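Local coordinates for mandelate racemase/muconate lactonizing protein (Thermobispora bispora, PDB 3VC5) that probably dehydrates D-glucarate to 5-dehydro-4-deoxy-D-glucarate with the help of magnesium, as a member of the mandelate racemase branch of the enolase superfamily, at residues 28-33 with 79-84; 35-40 with 339-344. All blocks are in the same frame, centred on the assembly; numbering follows the deposited sequence.

Contact 1 (28-33 with 79-84)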
loop_
_atom_site.group_PDB
_atom_site.type_symbol
_atom_site.label_atom_id
_atom_site.label_comp_id
_atom_site.label_asym_id
_atom_site.label_seq_id
_atom_site.Cartn_x
_atom_site.Cartn_y
_atom_site.Cartn_z
ATOM N N VAL A 28 -2.040 -27.336 7.309
ATOM C CA VAL A 28 -1.449 -26.220 8.041
ATOM C C VAL A 28 -1.209 -26.731 9.454
ATOM O O VAL A 28 -2.153 -27.132 10.151
ATOM C CB VAL A 28 -2.362 -24.974 8.055
ATOM C CG1 VAL A 28 -1.655 -23.824 8.798
ATOM C CG2 VAL A 28 -2.695 -24.547 6.615
ATOM N N ARG A 29 0.064 -26.799 9.839
ATOM C CA ARG A 29 0.442 -27.330 11.136
ATOM C C ARG A 29 0.592 -26.173 12.094
ATOM O O ARG A 29 1.248 -25.184 11.768
ATOM C CB ARG A 29 1.779 -28.057 10.997
ATOM C CG ARG A 29 1.721 -29.161 9.947
ATOM C CD ARG A 29 3.153 -29.639 9.561
ATOM N NE ARG A 29 3.076 -30.710 8.563
ATOM C CZ ARG A 29 4.084 -31.097 7.786
ATOM N NH1 ARG A 29 5.260 -30.469 7.835
ATOM N NH2 ARG A 29 3.903 -32.101 6.925
ATOM N N VAL A 30 -0.030 -26.288 13.258
ATOM C CA VAL A 30 -0.008 -25.218 14.241
ATOM C C VAL A 30 0.576 -25.753 15.534
ATOM O O VAL A 30 0.053 -26.710 16.093
ATOM C CB VAL A 30 -1.440 -24.664 14.500
ATOM C CG1 VAL A 30 -1.372 -23.579 15.601
ATOM C CG2 VAL A 30 -2.054 -24.113 13.208
ATOM N N THR A 31 1.678 -25.140 15.991
ATOM C CA THR A 31 2.428 -25.625 17.149
ATOM C C THR A 31 2.719 -24.539 18.177
ATOM O O THR A 31 3.539 -23.647 17.921
ATOM C CB THR A 31 3.774 -26.238 16.693
ATOM O OG1 THR A 31 3.515 -27.177 15.636
ATOM C CG2 THR A 31 4.481 -26.967 17.867
ATOM N N PRO A 32 2.060 -24.609 19.351
ATOM C CA PRO A 32 2.407 -23.614 20.368
ATOM C C PRO A 32 3.754 -23.973 20.982
ATOM O O PRO A 32 4.070 -25.164 21.152
ATOM C CB PRO A 32 1.261 -23.735 21.381
ATOM C CG PRO A 32 0.813 -25.222 21.264
ATOM C CD PRO A 32 1.033 -25.577 19.808
ATOM N N VAL A 33 4.536 -22.953 21.337
ATOM C CA VAL A 33 5.886 -23.158 21.903
ATOM C C VAL A 33 6.064 -22.209 23.074
ATOM O O VAL A 33 5.360 -21.166 23.174
ATOM C CB VAL A 33 7.008 -22.884 20.857
ATOM C CG1 VAL A 33 6.963 -23.915 19.723
ATOM C CG2 VAL A 33 6.942 -21.441 20.315
ATOM N N GLN A 79 -7.923 -19.347 17.897
ATOM C CA GLN A 79 -8.336 -18.763 16.621
ATOM C C GLN A 79 -7.421 -19.181 15.486
ATOM O O GLN A 79 -7.902 -19.460 14.374
ATOM C CB GLN A 79 -8.425 -17.230 16.695
ATOM C CG GLN A 79 -9.523 -16.718 17.625
ATOM C CD GLN A 79 -10.929 -17.277 17.350
ATOM O OE1 GLN A 79 -11.649 -17.670 18.293
ATOM N NE2 GLN A 79 -11.339 -17.303 16.075
ATOM N N VAL A 80 -6.113 -19.269 15.753
ATOM C CA VAL A 80 -5.171 -19.662 14.721
ATOM C C VAL A 80 -5.451 -21.125 14.336
ATOM O O VAL A 80 -5.445 -21.463 13.145
ATOM C CB VAL A 80 -3.721 -19.450 15.186
ATOM C CG1 VAL A 80 -2.707 -20.037 14.187
ATOM C CG2 VAL A 80 -3.425 -17.950 15.396
ATOM N N ARG A 81 -5.704 -21.990 15.319
ATOM C CA ARG A 81 -6.042 -23.380 14.999
ATOM C C ARG A 81 -7.325 -23.459 14.177
ATOM O O ARG A 81 -7.394 -24.185 13.182
ATOM C CB ARG A 81 -6.209 -24.204 16.271
ATOM C CG ARG A 81 -4.893 -24.506 16.987
ATOM C CD ARG A 81 -5.180 -25.455 18.152
ATOM N NE ARG A 81 -3.979 -25.992 18.759
ATOM C CZ ARG A 81 -3.712 -25.954 20.055
ATOM N NH1 ARG A 81 -4.578 -25.421 20.917
ATOM N NH2 ARG A 81 -2.566 -26.471 20.485
ATOM N N ALA A 82 -8.351 -22.724 14.592
ATOM C CA ALA A 82 -9.621 -22.767 13.864
ATOM C C ALA A 82 -9.461 -22.277 12.413
ATOM O O ALA A 82 -9.974 -22.895 11.462
ATOM C CB ALA A 82 -10.651 -21.919 14.595
ATOM N N ALA A 83 -8.738 -21.176 12.230
ATOM C CA ALA A 83 -8.492 -20.669 10.885
ATOM C C ALA A 83 -7.650 -21.655 10.060
ATOM O O ALA A 83 -7.951 -21.917 8.879
ATOM C CB ALA A 83 -7.817 -19.287 10.945
ATOM N N ALA A 84 -6.617 -22.236 10.682
ATOM C CA ALA A 84 -5.739 -23.150 9.982
ATOM C C ALA A 84 -6.531 -24.309 9.391
ATOM O O ALA A 84 -6.276 -24.724 8.262
ATOM C CB ALA A 84 -4.670 -23.684 10.922
#
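The guanidinium group of R81 is the flat group that meets the strand here, and its partner is the ring of P32. R81 NH2 reaches P32 CG at 3.7 Å, and CD of the same ring is almost as near. The two side chains cross at about a right angle. R81 runs extended from CG to NE, which carries the charged end from the exposed flank of the helix along the strand to P32. On the way R81 CG passes V30 CG1 at 3.9 Å.

The rest of the contact is aliphatic. V30 divides its two methyl groups between neighbouring turns of the helix. V30 CG1 lies anti to the backbone N (chi1 177°) and meets V80 CG1 at 4.0 Å. V30 CG2 turns the other way and touches A84 CB at 3.5 Å. The same methyl, A84 CB, also meets V28 CG1, at 3.7 Å, and so sits against both valines. No hydrogen bond crosses between the segments. F134 of helix 123-146 packs on both V28 and V80 and continues the apolar layer.

Strand 28-33 and helix 79-84 run nearly antiparallel, at 169°, with their axes 8.7 Å apart. V28, V30 and P32 point toward the helix, while R29 and T31 point away. A helix laid on one side of an antiparallel three-stranded sheet in this way is characteristic of the N-terminal alpha+beta capping domain of the enolase superfamily.

Contact 2 (35-40 with 339-344)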
loop_
_atom_site.group_PDB
_atom_site.type_symbol
_atom_site.label_atom_id
_atom_site.label_comp_id
_atom_site.label_asym_id
_atom_site.label_seq_id
_atom_site.Cartn_x
_atom_site.Cartn_y
_atom_site.Cartn_z
ATOM N N PHE A 35 9.410 -20.496 25.528
ATOM C CA PHE A 35 10.869 -20.408 25.671
ATOM C C PHE A 35 11.203 -19.441 26.815
ATOM O O PHE A 35 10.334 -18.688 27.261
ATOM C CB PHE A 35 11.526 -19.999 24.348
ATOM C CG PHE A 35 10.848 -18.825 23.684
ATOM C CD1 PHE A 35 11.218 -17.513 24.034
ATOM C CD2 PHE A 35 9.883 -19.031 22.685
ATOM C CE1 PHE A 35 10.562 -16.392 23.425
ATOM C CE2 PHE A 35 9.252 -17.957 22.070
ATOM C CZ PHE A 35 9.598 -16.634 22.434
ATOM N N ARG A 36 12.435 -19.504 27.323
ATOM C CA ARG A 36 12.821 -18.768 28.526
ATOM C C ARG A 36 12.963 -17.290 28.232
ATOM O O ARG A 36 13.456 -16.901 27.141
ATOM C CB ARG A 36 14.159 -19.312 29.057
ATOM C CG ARG A 36 14.038 -20.749 29.540
ATOM C CD ARG A 36 15.378 -21.319 30.015
ATOM N NE ARG A 36 16.445 -21.114 29.024
ATOM C CZ ARG A 36 16.708 -21.929 28.001
ATOM N NH1 ARG A 36 15.994 -23.042 27.819
ATOM N NH2 ARG A 36 17.696 -21.636 27.158
ATOM N N ASP A 37 12.544 -16.459 29.194
ATOM C CA ASP A 37 12.640 -15.017 29.054
ATOM C C ASP A 37 13.102 -14.475 30.407
ATOM O O ASP A 37 12.601 -14.919 31.429
ATOM C CB ASP A 37 11.231 -14.454 28.787
ATOM C CG ASP A 37 11.251 -13.068 28.144
ATOM O OD1 ASP A 37 12.271 -12.678 27.556
ATOM O OD2 ASP A 37 10.206 -12.377 28.195
ATOM N N PRO A 38 14.035 -13.506 30.418
ATOM C CA PRO A 38 14.449 -12.910 31.714
ATOM C C PRO A 38 13.359 -12.023 32.326
ATOM O O PRO A 38 12.342 -11.748 31.665
ATOM C CB PRO A 38 15.681 -12.063 31.333
ATOM C CG PRO A 38 16.121 -12.552 29.981
ATOM C CD PRO A 38 14.839 -12.984 29.291
ATOM N N PRO A 39 13.564 -11.562 33.582
ATOM C CA PRO A 39 12.569 -10.744 34.303
ATOM C C PRO A 39 12.680 -9.263 33.887
ATOM O O PRO A 39 13.081 -8.385 34.669
ATOM C CB PRO A 39 12.936 -10.965 35.785
ATOM C CG PRO A 39 14.417 -11.232 35.750
ATOM C CD PRO A 39 14.625 -12.058 34.482
ATOM N N LEU A 40 12.309 -9.011 32.637
ATOM C CA LEU A 40 12.336 -7.686 32.053
ATOM C C LEU A 40 11.142 -6.868 32.582
ATOM O O LEU A 40 9.987 -7.290 32.493
ATOM C CB LEU A 40 12.281 -7.812 30.529
ATOM C CG LEU A 40 13.316 -8.739 29.899
ATOM C CD1 LEU A 40 13.156 -8.783 28.345
ATOM C CD2 LEU A 40 14.734 -8.377 30.288
ATOM N N SER A 339 8.609 -4.608 18.454
ATOM C CA SER A 339 8.929 -6.011 18.669
ATOM C C SER A 339 8.160 -6.557 19.899
ATOM O O SER A 339 7.908 -5.806 20.861
ATOM C CB SER A 339 10.454 -6.161 18.848
ATOM O OG SER A 339 10.783 -7.481 19.221
ATOM N N ASN A 340 7.811 -7.851 19.875
ATOM C CA ASN A 340 7.519 -8.615 21.097
ATOM C C ASN A 340 8.499 -9.806 21.123
ATOM O O ASN A 340 9.057 -10.181 20.058
ATOM C CB ASN A 340 6.103 -9.180 21.108
ATOM C CG ASN A 340 5.053 -8.160 21.479
ATOM O OD1 ASN A 340 4.214 -7.825 20.647
ATOM N ND2 ASN A 340 5.067 -7.681 22.720
ATOM N N SER A 341 8.698 -10.419 22.292
ATOM C CA SER A 341 9.609 -11.577 22.388
ATOM C C SER A 341 9.322 -12.520 21.240
ATOM O O SER A 341 8.161 -12.939 21.073
ATOM C CB SER A 341 9.309 -12.318 23.682
ATOM O OG SER A 341 9.456 -11.424 24.779
ATOM N N HIS A 342 10.352 -12.913 20.484
ATOM C CA HIS A 342 10.077 -13.628 19.232
ATOM C C HIS A 342 11.271 -14.466 18.796
ATOM O O HIS A 342 12.387 -14.347 19.335
ATOM C CB HIS A 342 9.727 -12.612 18.103
ATOM C CG HIS A 342 10.887 -11.761 17.671
ATOM N ND1 HIS A 342 11.867 -12.239 16.822
ATOM C CD2 HIS A 342 11.285 -10.510 18.036
ATOM C CE1 HIS A 342 12.784 -11.298 16.633
ATOM N NE2 HIS A 342 12.458 -10.241 17.361
ATOM N N LEU A 343 11.027 -15.337 17.822
ATOM C CA LEU A 343 12.052 -16.254 17.335
ATOM C C LEU A 343 12.475 -15.903 15.899
ATOM O O LEU A 343 12.230 -14.774 15.412
ATOM C CB LEU A 343 11.522 -17.693 17.455
ATOM C CG LEU A 343 11.095 -18.074 18.869
ATOM C CD1 LEU A 343 10.542 -19.500 18.836
ATOM C CD2 LEU A 343 12.286 -17.979 19.834
ATOM N N GLY A 344 13.154 -16.830 15.229
ATOM C CA GLY A 344 13.810 -16.509 13.974
ATOM C C GLY A 344 12.883 -16.409 12.761
ATOM O O GLY A 344 13.236 -15.800 11.757
HETATM O O HOH W 1 12.080 -11.056 25.378
#
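F35 reaches from the end of its strand to L343. Its CB points toward segment 339-344. CG stands between the backbone N and the carbonyl carbon (chi1 47°), and this turn brings one face of the ring to the leucine. F35 CG and CD2 both meet L343 CD2, and F35 CE2 comes to 3.7 Å from L343 CG. On the other side of the ring, F35 CE1 looks to S341 CB. At the tip, F35 CZ is 4.2 Å from S341 O, which lies at the ring edge, near its plane. L343 CD2 sits over the centre of one face, 3.8 Å from the centroid of the F35 ring and 13° off its normal, a CH-pi contact. M409 of helix 403-415 touches both F35 and L343. Without the ring, as with an alanine here, L343 CD2 would probably lose its aromatic face and a gap would open between the strand end and the loop.

The second link is polar and indirect. D37 OD2 and S341 OG are 3.6 Å apart, and a water joins the two side chains instead. The water donates to D37 OD1 at 2.7 Å and accepts from S341 OG.

The loop is also braced from within. H342 ND1 donates to L343 O at 2.9 Å, with the acceptor in the imidazole plane and an N-H...O angle of 168°. H342 NE2 bonds to T366. L343 is the N-cap residue of helix 344-355.

The S341 side chain lies about 5 Å from a phosphate ion, probably from the crystallisation liquor, consistent with a place at the active-site rim. The leucine-aromatic contact needs no polar partner. D37 bonds to the water, H47 and Q371, which is consistent with a carboxylate.

Contact 1 lies on strand 25-36, an outer strand of the three-stranded antiparallel sheet within this chain; contact 2 takes the end of that strand and the turn that follows. Their centres are about 20 Å apart. Along the chain the order is 28-33, 35-40, 79-84, 339-344, so their segments alternate. Contact 1 stays within the N-terminal domain, where it joins sheet to helix 74-85, away from the annotated sites. Contact 2 spans nearly 300 residues and reaches the barrel loop between strand 334-337 and helix 344-355. One strand therefore belongs to the packing of the capping domain at one end and meets the catalytic barrel at the other.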